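Local coordinates for protein CaaX farnesyltransferase beta subunit Ram1 (Aspergillus fumigatus, PDB 4L9P) that probably catalyses, together with its alpha subunit, the zinc-dependent transfer of a farnesyl group to a cysteine near the C-terminus of CaaX proteins, contributing the peptide-binding part, at residues B[365-371]-B[432-437]; B[441-446]-B[489-494]; B[197-201]-B[241-245]. All coordinates share one frame; numbering follows the deposited sequence.

Contact 1: B[365-371]-B[432-437]. With ZN (zinc ion), chain J; FII ([(3,7,11-trimethyl-dodeca-2,6,10-trienyloxycarbamoyl)-methyl]-phosphonic acid), chain Q.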
loop_
_atom_site.group_PDB
_atom_site.type_symbol
_atom_site.label_atom_id
_atom_site.label_comp_id
_atom_site.label_asym_id
_atom_site.label_seq_id
_atom_site.Cartn_x
_atom_site.Cartn_y
_atom_site.Cartn_z
ATOM N N ASP B 365 -4.597 -10.883 -4.305
ATOM C CA ASP B 365 -5.317 -9.912 -5.125
ATOM C C ASP B 365 -4.348 -9.405 -6.183
ATOM O O ASP B 365 -3.187 -9.075 -5.892
ATOM C CB ASP B 365 -5.781 -8.750 -4.160
ATOM C CG ASP B 365 -6.377 -7.593 -4.840
ATOM O OD1 ASP B 365 -6.297 -7.400 -6.078
ATOM O OD2 ASP B 365 -7.015 -6.780 -4.146
ATOM N N GLY B 366 -4.829 -9.438 -7.416
ATOM C CA GLY B 366 -3.988 -9.026 -8.543
ATOM C C GLY B 366 -3.418 -7.622 -8.416
ATOM O O GLY B 366 -2.371 -7.351 -9.046
ATOM N N CYS B 367 -4.031 -6.684 -7.657
ATOM C CA CYS B 367 -3.380 -5.356 -7.636
ATOM C C CYS B 367 -2.054 -5.366 -6.841
ATOM O O CYS B 367 -1.184 -4.509 -7.083
ATOM C CB CYS B 367 -4.332 -4.231 -7.122
ATOM S SG CYS B 367 -4.818 -4.444 -5.308
ATOM N N TYR B 368 -1.903 -6.353 -5.962
ATOM C CA TYR B 368 -0.632 -6.464 -5.234
ATOM C C TYR B 368 0.486 -6.939 -6.177
ATOM O O TYR B 368 1.638 -6.935 -5.774
ATOM C CB TYR B 368 -0.745 -7.366 -3.974
ATOM C CG TYR B 368 -1.776 -6.783 -2.990
ATOM C CD1 TYR B 368 -1.731 -5.423 -2.676
ATOM C CD2 TYR B 368 -2.787 -7.573 -2.500
ATOM C CE1 TYR B 368 -2.720 -4.832 -1.806
ATOM C CE2 TYR B 368 -3.763 -7.038 -1.638
ATOM C CZ TYR B 368 -3.714 -5.668 -1.351
ATOM O OH TYR B 368 -4.646 -5.117 -0.496
ATOM N N SER B 369 0.124 -7.383 -7.391
ATOM C CA SER B 369 1.188 -7.673 -8.350
ATOM C C SER B 369 2.074 -6.444 -8.533
ATOM O O SER B 369 3.312 -6.587 -8.710
ATOM C CB SER B 369 0.564 -8.034 -9.705
ATOM O OG SER B 369 -0.373 -9.072 -9.518
ATOM N N HIS B 370 1.505 -5.225 -8.429
ATOM C CA HIS B 370 2.293 -4.026 -8.320
ATOM C C HIS B 370 2.732 -3.719 -6.908
ATOM O O HIS B 370 3.949 -3.626 -6.616
ATOM C CB HIS B 370 1.556 -2.828 -8.864
ATOM C CG HIS B 370 2.223 -1.553 -8.470
ATOM N ND1 HIS B 370 3.517 -1.245 -8.875
ATOM C CD2 HIS B 370 1.819 -0.538 -7.642
ATOM C CE1 HIS B 370 3.877 -0.092 -8.303
ATOM N NE2 HIS B 370 2.871 0.356 -7.549
ATOM N N TRP B 371 1.794 -3.615 -5.951
ATOM C CA TRP B 371 2.235 -3.031 -4.650
ATOM C C TRP B 371 3.280 -3.916 -3.985
ATOM O O TRP B 371 4.246 -3.391 -3.419
ATOM C CB TRP B 371 1.037 -2.844 -3.696
ATOM C CG TRP B 371 -0.042 -1.945 -4.278
ATOM C CD1 TRP B 371 -1.318 -2.306 -4.638
ATOM C CD2 TRP B 371 0.091 -0.567 -4.611
ATOM N NE1 TRP B 371 -1.992 -1.238 -5.178
ATOM C CE2 TRP B 371 -1.157 -0.147 -5.181
ATOM C CE3 TRP B 371 1.114 0.359 -4.465
ATOM C CZ2 TRP B 371 -1.363 1.158 -5.660
ATOM C CZ3 TRP B 371 0.916 1.644 -4.942
ATOM C CH2 TRP B 371 -0.334 2.037 -5.510
ATOM N N TYR B 432 -8.431 0.063 -12.203
ATOM C CA TYR B 432 -7.377 0.019 -11.152
ATOM C C TYR B 432 -6.726 -1.366 -11.164
ATOM O O TYR B 432 -5.461 -1.477 -11.211
ATOM C CB TYR B 432 -8.005 0.335 -9.776
ATOM C CG TYR B 432 -7.207 -0.057 -8.582
ATOM C CD1 TYR B 432 -6.236 0.814 -8.029
ATOM C CD2 TYR B 432 -7.384 -1.313 -8.002
ATOM C CE1 TYR B 432 -5.482 0.416 -6.927
ATOM C CE2 TYR B 432 -6.648 -1.704 -6.890
ATOM C CZ TYR B 432 -5.694 -0.846 -6.353
ATOM O OH TYR B 432 -4.946 -1.305 -5.282
ATOM N N HIS B 433 -7.538 -2.441 -11.101
ATOM C CA HIS B 433 -6.996 -3.795 -11.140
ATOM C C HIS B 433 -6.328 -4.093 -12.493
ATOM O O HIS B 433 -5.358 -4.857 -12.539
ATOM C CB HIS B 433 -8.058 -4.816 -10.749
ATOM C CG HIS B 433 -8.245 -4.829 -9.252
ATOM N ND1 HIS B 433 -9.285 -4.170 -8.622
ATOM C CD2 HIS B 433 -7.461 -5.366 -8.289
ATOM C CE1 HIS B 433 -9.110 -4.288 -7.297
ATOM N NE2 HIS B 433 -8.007 -4.998 -7.074
ATOM N N THR B 434 -6.844 -3.531 -13.563
ATOM C CA THR B 434 -6.248 -3.741 -14.881
ATOM C C THR B 434 -4.868 -3.069 -14.911
ATOM O O THR B 434 -3.852 -3.716 -15.291
ATOM C CB THR B 434 -7.156 -3.134 -15.986
ATOM O OG1 THR B 434 -8.414 -3.794 -15.938
ATOM C CG2 THR B 434 -6.521 -3.334 -17.361
ATOM N N CYS B 435 -4.781 -1.799 -14.502
ATOM C CA CYS B 435 -3.475 -1.168 -14.458
ATOM C C CYS B 435 -2.438 -1.950 -13.621
ATOM O O CYS B 435 -1.280 -2.188 -14.067
ATOM C CB CYS B 435 -3.657 0.253 -13.858
ATOM S SG CYS B 435 -2.132 1.147 -13.509
ATOM N N TYR B 436 -2.816 -2.294 -12.381
ATOM C CA TYR B 436 -1.798 -2.846 -11.490
ATOM C C TYR B 436 -1.471 -4.323 -11.753
ATOM O O TYR B 436 -0.319 -4.711 -11.539
ATOM C CB TYR B 436 -2.141 -2.567 -10.012
ATOM C CG TYR B 436 -1.988 -1.071 -9.736
ATOM C CD1 TYR B 436 -0.775 -0.387 -9.976
ATOM C CD2 TYR B 436 -3.069 -0.327 -9.257
ATOM C CE1 TYR B 436 -0.605 0.963 -9.694
ATOM C CE2 TYR B 436 -2.917 1.016 -8.994
ATOM C CZ TYR B 436 -1.717 1.679 -9.195
ATOM O OH TYR B 436 -1.575 3.035 -8.939
ATOM N N ALA B 437 -2.419 -5.111 -12.284
ATOM C CA ALA B 437 -2.036 -6.467 -12.719
ATOM C C ALA B 437 -1.084 -6.383 -13.918
ATOM O O ALA B 437 -0.096 -7.124 -13.945
ATOM C CB ALA B 437 -3.250 -7.280 -13.093
HETATM ZN ZN ZN J . -7.084 -5.093 -5.265
HETATM C C1 FII Q . -0.051 5.517 -3.997
HETATM C C2 FII Q . -1.234 4.961 -3.250
HETATM C C6 FII Q . -2.378 5.873 -3.104
HETATM C C10 FII Q . -1.023 3.767 -2.413
HETATM C C11 FII Q . -2.104 3.146 -1.529
HETATM C C12 FII Q . -2.691 1.929 -2.303
HETATM C C15 FII Q . -3.447 0.881 -1.491
HETATM C C18 FII Q . -4.044 -0.327 -2.201
HETATM C C22 FII Q . -3.931 1.334 -0.151
HETATM C C23 FII Q . -4.337 0.206 0.786
HETATM C C24 FII Q . -5.043 0.710 1.986
HETATM C C27 FII Q . -5.811 -0.390 2.646
HETATM C C30 FII Q . -5.040 -1.167 3.699
HETATM C C34 FII Q . -7.274 -0.168 2.718
HETATM C C35 FII Q . -8.186 -1.014 3.583
HETATM O O36 FII Q . -9.068 -1.784 2.787
HETATM N N42 FII Q . -8.478 -2.595 1.856
HETATM C C43 FII Q . -8.417 -3.933 2.274
HETATM O O44 FII Q . -8.797 -4.353 3.377
HETATM C C45 FII Q . -7.841 -4.858 1.211
HETATM P P46 FII Q . -6.872 -6.297 1.902
HETATM O O49 FII Q . -5.967 -5.723 2.927
HETATM O O50 FII Q . -7.849 -7.318 2.395
HETATM O O51 FII Q . -6.113 -6.791 0.652
#
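Y436, the residue with the most surface buried here, meets two aromatic side chains of the 365-371 segment. W371 sets CZ2 over one face of the tyrosine ring, near its rim and 3.6 Å from CZ of Y436; the two ring planes are inclined at 46°. H370 runs alongside Y436 and points the same way, its CD2 3.5 Å from CD1 of Y436. Those rings are nearly parallel (19°) but displaced, with little of one above the other, while ND1 of H370 is hydrogen-bonded to ND2 of N374. At its root, the Y436 side chain rests CB against the carbonyl oxygen and the CB of C367.

With chi1 of C367 at 66°, SG lies between its own backbone N and carbonyl carbon and binds the zinc ion at 2.4 Å, while CB packs 3.4 Å from CE2 of Y432. This is the zinc site of the farnesyltransferase beta subunit, set in the alpha-alpha toroid beside the isoprenoid pocket. H433 reaches the zinc from helix 431-444 through NE2 at 2.0 Å. D365 adds both carboxylate oxygens, OD2 at 2.0 Å and OD1 more loosely, and a side chain of the bound peptide supplies a further ligand. A type I turn from D365 to Y368 brings the first two protein ligands together: C367 N donates to OD1 of D365 at 2.9 Å, a capping bond that meets the carboxylate from above its plane.

Metal and isoprenoid sites adjoin at Y432. Its OH accepts from NE1 of W371 at 3.0 Å and lies against the prenyl chain of FII; the same prenyl chain passes over one face of the W371 indole, toward its rim. Y368, on the same short helix as W371, directs its OH to phosphonate oxygen O51 of FII.

Contact 2: B[441-446]-B[489-494]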
loop_
_atom_site.group_PDB
_atom_site.type_symbol
_atom_site.label_atom_id
_atom_site.label_comp_id
_atom_site.label_asym_id
_atom_site.label_seq_id
_atom_site.Cartn_x
_atom_site.Cartn_y
_atom_site.Cartn_z
ATOM N N LEU B 441 2.803 -7.740 -14.140
ATOM C CA LEU B 441 3.263 -8.620 -15.196
ATOM C C LEU B 441 4.510 -8.003 -15.853
ATOM O O LEU B 441 5.471 -8.710 -16.177
ATOM C CB LEU B 441 2.130 -8.802 -16.185
ATOM C CG LEU B 441 2.528 -9.786 -17.354
ATOM C CD1 LEU B 441 2.961 -11.200 -16.875
ATOM C CD2 LEU B 441 1.293 -9.855 -18.285
ATOM N N SER B 442 4.504 -6.683 -16.045
ATOM C CA SER B 442 5.700 -6.059 -16.662
ATOM C C SER B 442 6.904 -6.284 -15.766
ATOM O O SER B 442 8.005 -6.593 -16.247
ATOM C CB SER B 442 5.459 -4.593 -16.963
ATOM O OG SER B 442 6.658 -4.079 -17.574
ATOM N N THR B 443 6.770 -6.087 -14.443
ATOM C CA THR B 443 7.920 -6.221 -13.533
ATOM C C THR B 443 8.617 -7.558 -13.686
ATOM O O THR B 443 9.845 -7.644 -13.678
ATOM C CB THR B 443 7.416 -6.130 -12.058
ATOM O OG1 THR B 443 6.850 -4.844 -11.852
ATOM C CG2 THR B 443 8.510 -6.435 -10.990
ATOM N N VAL B 444 7.827 -8.633 -13.835
ATOM C CA VAL B 444 8.464 -9.956 -13.958
ATOM C C VAL B 444 9.242 -10.137 -15.263
ATOM O O VAL B 444 10.057 -11.068 -15.371
ATOM C CB VAL B 444 7.494 -11.146 -13.796
ATOM C CG1 VAL B 444 6.685 -11.096 -12.492
ATOM C CG2 VAL B 444 6.580 -11.330 -14.952
ATOM N N GLN B 445 8.981 -9.274 -16.214
ATOM C CA GLN B 445 9.612 -9.397 -17.541
ATOM C C GLN B 445 10.900 -8.617 -17.666
ATOM O O GLN B 445 11.487 -8.623 -18.763
ATOM C CB GLN B 445 8.602 -8.944 -18.582
ATOM C CG GLN B 445 7.368 -9.792 -18.587
ATOM C CD GLN B 445 6.270 -9.221 -19.501
ATOM O OE1 GLN B 445 6.259 -8.023 -19.828
ATOM N NE2 GLN B 445 5.306 -10.069 -19.863
ATOM N N TYR B 446 11.348 -7.904 -16.630
ATOM C CA TYR B 446 12.571 -7.109 -16.717
ATOM C C TYR B 446 13.457 -7.299 -15.520
ATOM O O TYR B 446 12.963 -7.533 -14.392
ATOM C CB TYR B 446 12.236 -5.577 -16.783
ATOM C CG TYR B 446 11.544 -5.287 -18.075
ATOM C CD1 TYR B 446 12.317 -5.052 -19.213
ATOM C CD2 TYR B 446 10.140 -5.323 -18.199
ATOM C CE1 TYR B 446 11.726 -4.929 -20.468
ATOM C CE2 TYR B 446 9.492 -5.158 -19.445
ATOM C CZ TYR B 446 10.303 -5.010 -20.573
ATOM O OH TYR B 446 9.722 -4.937 -21.802
ATOM N N ASP B 489 3.575 -11.800 -24.902
ATOM C CA ASP B 489 2.901 -11.134 -23.737
ATOM C C ASP B 489 3.762 -9.959 -23.218
ATOM O O ASP B 489 3.425 -9.405 -22.157
ATOM C CB ASP B 489 2.776 -12.158 -22.594
ATOM C CG ASP B 489 1.923 -13.358 -22.941
ATOM O OD1 ASP B 489 0.969 -13.254 -23.786
ATOM O OD2 ASP B 489 2.191 -14.429 -22.343
ATOM N N ARG B 490 4.923 -9.644 -23.823
ATOM C CA ARG B 490 5.811 -8.616 -23.257
ATOM C C ARG B 490 5.211 -7.223 -23.262
ATOM O O ARG B 490 4.668 -6.742 -24.247
ATOM C CB ARG B 490 7.169 -8.620 -24.019
ATOM C CG ARG B 490 8.120 -7.549 -23.431
ATOM C CD ARG B 490 9.554 -7.678 -23.944
ATOM N NE ARG B 490 10.157 -8.927 -23.457
ATOM C CZ ARG B 490 10.652 -9.082 -22.221
ATOM N NH1 ARG B 490 10.721 -8.015 -21.403
ATOM N NH2 ARG B 490 11.099 -10.271 -21.796
ATOM N N LEU B 491 5.291 -6.600 -22.071
ATOM C CA LEU B 491 4.829 -5.235 -21.892
ATOM C C LEU B 491 5.986 -4.273 -21.812
ATOM O O LEU B 491 7.141 -4.684 -21.621
ATOM C CB LEU B 491 4.057 -5.213 -20.533
ATOM C CG LEU B 491 2.831 -6.140 -20.484
ATOM C CD1 LEU B 491 2.186 -6.084 -19.057
ATOM C CD2 LEU B 491 1.793 -5.758 -21.549
ATOM N N VAL B 492 5.687 -2.982 -21.951
ATOM C CA VAL B 492 6.702 -1.951 -21.805
ATOM C C VAL B 492 7.207 -1.926 -20.366
ATOM O O VAL B 492 6.422 -2.091 -19.448
ATOM C CB VAL B 492 6.047 -0.623 -22.238
ATOM C CG1 VAL B 492 6.767 0.595 -21.809
ATOM C CG2 VAL B 492 5.657 -0.661 -23.743
ATOM N N PRO B 493 8.507 -1.701 -20.134
ATOM C CA PRO B 493 9.015 -1.629 -18.732
ATOM C C PRO B 493 8.501 -0.334 -18.050
ATOM O O PRO B 493 8.365 0.723 -18.692
ATOM C CB PRO B 493 10.551 -1.591 -18.895
ATOM C CG PRO B 493 10.764 -1.094 -20.328
ATOM C CD PRO B 493 9.544 -1.540 -21.168
ATOM N N PHE B 494 8.207 -0.437 -16.744
ATOM C CA PHE B 494 7.850 0.716 -15.925
ATOM C C PHE B 494 8.908 0.961 -14.863
ATOM O O PHE B 494 9.539 0.034 -14.341
ATOM C CB PHE B 494 6.512 0.494 -15.238
ATOM C CG PHE B 494 5.312 1.089 -15.926
ATOM C CD1 PHE B 494 5.267 1.270 -17.324
ATOM C CD2 PHE B 494 4.230 1.452 -15.135
ATOM C CE1 PHE B 494 4.116 1.828 -17.925
ATOM C CE2 PHE B 494 3.092 1.999 -15.693
ATOM C CZ PHE B 494 3.009 2.200 -17.125
HETATM O O HOH W 1 8.279 -3.100 -15.598
#
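The C-terminal end of helix 431-444, one of the helices of the alpha-alpha toroid, and the two residues that follow it are clasped by the extended 489-494 segment, chiefly through Q445 and Y446. The side-chain amide of Q445 uses both its ends on the backbone opposite. OE1 accepts from L491 N at 2.8 Å in an almost straight bond (176°), and NE2 donates to D489 O at 3.0 Å, so that the chain is gripped on both sides of R490 and the rotation of the amide is fixed. The carboxamide gets there on a chain extended beyond CG.

Y446 is held by three neighbours. P493 puts CB squarely over the centre of one ring face, 3.6 Å from the centroid, in a CH-pi contact. Over the opposite face, offset toward the rim, comes NH1 of R490; the guanidinium stands nearly upright on the ring, planes 83° apart, and makes an off-centre cation-pi contact. At the ring's edge the hydroxyl donates to L491 O at 2.6 Å, almost in line with the carbonyl bond. NH1 of R490 also donates to Q445 O at 2.8 Å, and a salt bridge from NE to E487 steadies the far side of the same guanidinium.

One helical turn back, with OG anti to the backbone N (chi1 -179°), S442 donates to V492 O at 2.7 Å. A water donates to that OG and accepts from F494 N, extending the grip by one more residue. CD2 of L441 meets CD1 of L491 at 4.0 Å.

Around this clasp, L411 of helix 403-413 packs on L441 and D489, and L164 of helix 151-164 lies against S442 and F494. In strand 468-471, which pairs with the strand that starts at Y446, P471 touches R490 and H469 touches P493.

Contact 3: B[197-201]-B[241-245]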
loop_
_atom_site.group_PDB
_atom_site.type_symbol
_atom_site.label_atom_id
_atom_site.label_comp_id
_atom_site.label_asym_id
_atom_site.label_seq_id
_atom_site.Cartn_x
_atom_site.Cartn_y
_atom_site.Cartn_z
ATOM N N MET B 197 -10.800 20.297 -3.092
ATOM C CA MET B 197 -9.499 20.746 -2.625
ATOM C C MET B 197 -8.350 19.858 -3.113
ATOM O O MET B 197 -8.521 18.684 -3.499
ATOM C CB MET B 197 -9.475 20.897 -1.116
ATOM C CG MET B 197 -9.543 19.615 -0.455
ATOM S SD MET B 197 -10.090 19.677 1.304
ATOM C CE MET B 197 -10.670 21.224 1.501
ATOM N N SER B 198 -7.141 20.420 -3.140
ATOM C CA SER B 198 -6.022 19.614 -3.653
ATOM C C SER B 198 -5.747 18.443 -2.754
ATOM O O SER B 198 -5.925 18.487 -1.533
ATOM C CB SER B 198 -4.777 20.511 -3.756
ATOM O OG SER B 198 -5.077 21.497 -4.731
ATOM N N HIS B 199 -5.320 17.330 -3.381
ATOM C CA HIS B 199 -5.048 16.098 -2.619
ATOM C C HIS B 199 -3.813 15.509 -3.254
ATOM O O HIS B 199 -3.657 15.514 -4.511
ATOM C CB HIS B 199 -6.275 15.162 -2.799
ATOM C CG HIS B 199 -6.261 13.921 -1.932
ATOM N ND1 HIS B 199 -5.361 12.870 -2.098
ATOM C CD2 HIS B 199 -7.059 13.576 -0.880
ATOM C CE1 HIS B 199 -5.646 11.917 -1.221
ATOM N NE2 HIS B 199 -6.681 12.315 -0.476
ATOM N N VAL B 200 -2.925 14.953 -2.442
ATOM C CA VAL B 200 -1.689 14.425 -3.021
ATOM C C VAL B 200 -1.921 13.242 -3.976
ATOM O O VAL B 200 -1.115 13.059 -4.903
ATOM C CB VAL B 200 -0.674 13.946 -1.951
ATOM C CG1 VAL B 200 -0.316 15.054 -1.089
ATOM C CG2 VAL B 200 -1.175 12.745 -1.140
ATOM N N ALA B 201 -2.976 12.444 -3.763
ATOM C CA ALA B 201 -3.187 11.300 -4.673
ATOM C C ALA B 201 -3.661 11.746 -6.048
ATOM O O ALA B 201 -3.239 11.217 -7.075
ATOM C CB ALA B 201 -4.163 10.291 -4.040
ATOM N N PHE B 241 3.577 13.433 5.911
ATOM C CA PHE B 241 2.737 14.357 5.142
ATOM C C PHE B 241 1.287 13.923 5.286
ATOM O O PHE B 241 0.952 12.724 5.202
ATOM C CB PHE B 241 3.069 14.253 3.639
ATOM C CG PHE B 241 4.384 14.839 3.282
ATOM C CD1 PHE B 241 5.569 14.106 3.443
ATOM C CD2 PHE B 241 4.423 16.145 2.812
ATOM C CE1 PHE B 241 6.813 14.713 3.086
ATOM C CE2 PHE B 241 5.677 16.769 2.492
ATOM C CZ PHE B 241 6.859 16.050 2.634
ATOM N N THR B 242 0.400 14.895 5.468
ATOM C CA THR B 242 -1.020 14.622 5.266
ATOM C C THR B 242 -1.342 14.573 3.799
ATOM O O THR B 242 -0.549 15.038 2.965
ATOM C CB THR B 242 -1.883 15.736 5.957
ATOM O OG1 THR B 242 -1.396 17.048 5.575
ATOM C CG2 THR B 242 -1.811 15.592 7.491
ATOM N N VAL B 243 -2.500 13.992 3.455
ATOM C CA VAL B 243 -2.830 13.827 2.044
ATOM C C VAL B 243 -3.531 15.058 1.479
ATOM O O VAL B 243 -3.594 15.261 0.257
ATOM C CB VAL B 243 -3.683 12.563 1.795
ATOM C CG1 VAL B 243 -2.830 11.298 2.197
ATOM C CG2 VAL B 243 -5.016 12.602 2.617
ATOM N N CYS B 244 -4.037 15.898 2.375
ATOM C CA CYS B 244 -4.658 17.155 1.987
ATOM C C CYS B 244 -4.720 17.980 3.259
ATOM O O CYS B 244 -4.485 17.430 4.383
ATOM C CB CYS B 244 -6.071 16.953 1.367
ATOM S SG CYS B 244 -7.285 16.249 2.438
ATOM N N GLU B 245 -5.022 19.277 3.122
ATOM C CA GLU B 245 -5.063 20.113 4.337
ATOM C C GLU B 245 -6.247 19.677 5.181
ATOM O O GLU B 245 -7.399 19.674 4.725
ATOM C CB GLU B 245 -5.236 21.585 3.948
ATOM C CG GLU B 245 -3.949 22.071 3.247
ATOM C CD GLU B 245 -4.071 23.554 2.919
ATOM O OE1 GLU B 245 -3.931 24.392 3.834
ATOM O OE2 GLU B 245 -4.294 23.896 1.737
HETATM O O HOH W 2 -5.396 20.257 0.431
#
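H199 and V243 lie side by side in the alpha-alpha toroid where the N-terminus of helix 200-213, capped by H199, meets the loop running from helix 224-234 to helix 251-263. Both parts face the alpha subunit. Y88 of the Ram2 chain meets the H199 ring edge-to-face, the OH of this Y88 is hydrogen-bonded to M197 O, and I92 of the same chain packs on M197 and C244. The bound peptide also packs on H199 and A201 through apolar side-chain atoms.

Along the loop, T242 is the first to touch, its carbonyl oxygen 4.1 Å from CG1 of V200. That oxygen is buried here and finds no polar partner in the model.

V243 follows and does most of the work. Its carbonyl oxygen accepts from V200 N at 2.8 Å in a bond lying in the carbonyl plane (164° at the hydrogen), which ties the first turn of helix 200-213 to the loop. The same oxygen sits over one face of the H199 imidazole, offset toward the rim, and also draws a CA-H...O contact from H199. CG2 of V243 reaches NE2 of H199 at 3.5 Å, and CB packs 3.9 Å from CG2 of V200. The ring is also held by its ND1: with CG anti to the backbone N (chi1 -172°), ND1 accepts from A201 N at 2.9 Å, in the ring plane, capping the helix, which would favour the tautomer with no proton on ND1.

C244 comes next, pressing CB to within 3.3 Å of S198 O, while its SG lies obliquely to the H199 ring.

At E245 the side chain is exposed and the backbone makes the link: a water accepts from E245 N at 2.9 Å and donates to S198 O at 2.7 Å.

In the fold
Contacts 1 and 2 share helix 431-444, their centres about 13 Å apart. Contact 1 lies deep in the chain, with every touching residue buried, and its chemistry is that of the active site: metal ligands and aromatic rings beside the isoprenoid. Contact 2, at the helix's C-terminal end, relies on side chains bonding to backbone, and some of its residues are partly exposed. Contact 3 is farther from the chain centre, on the opposite side of it from contact 2, their centres about 31 Å apart. Smallest in buried area, it has one direct hydrogen bond and a water bridge, and it packs against the alpha subunit, whereas no other protein chain touches contact 2.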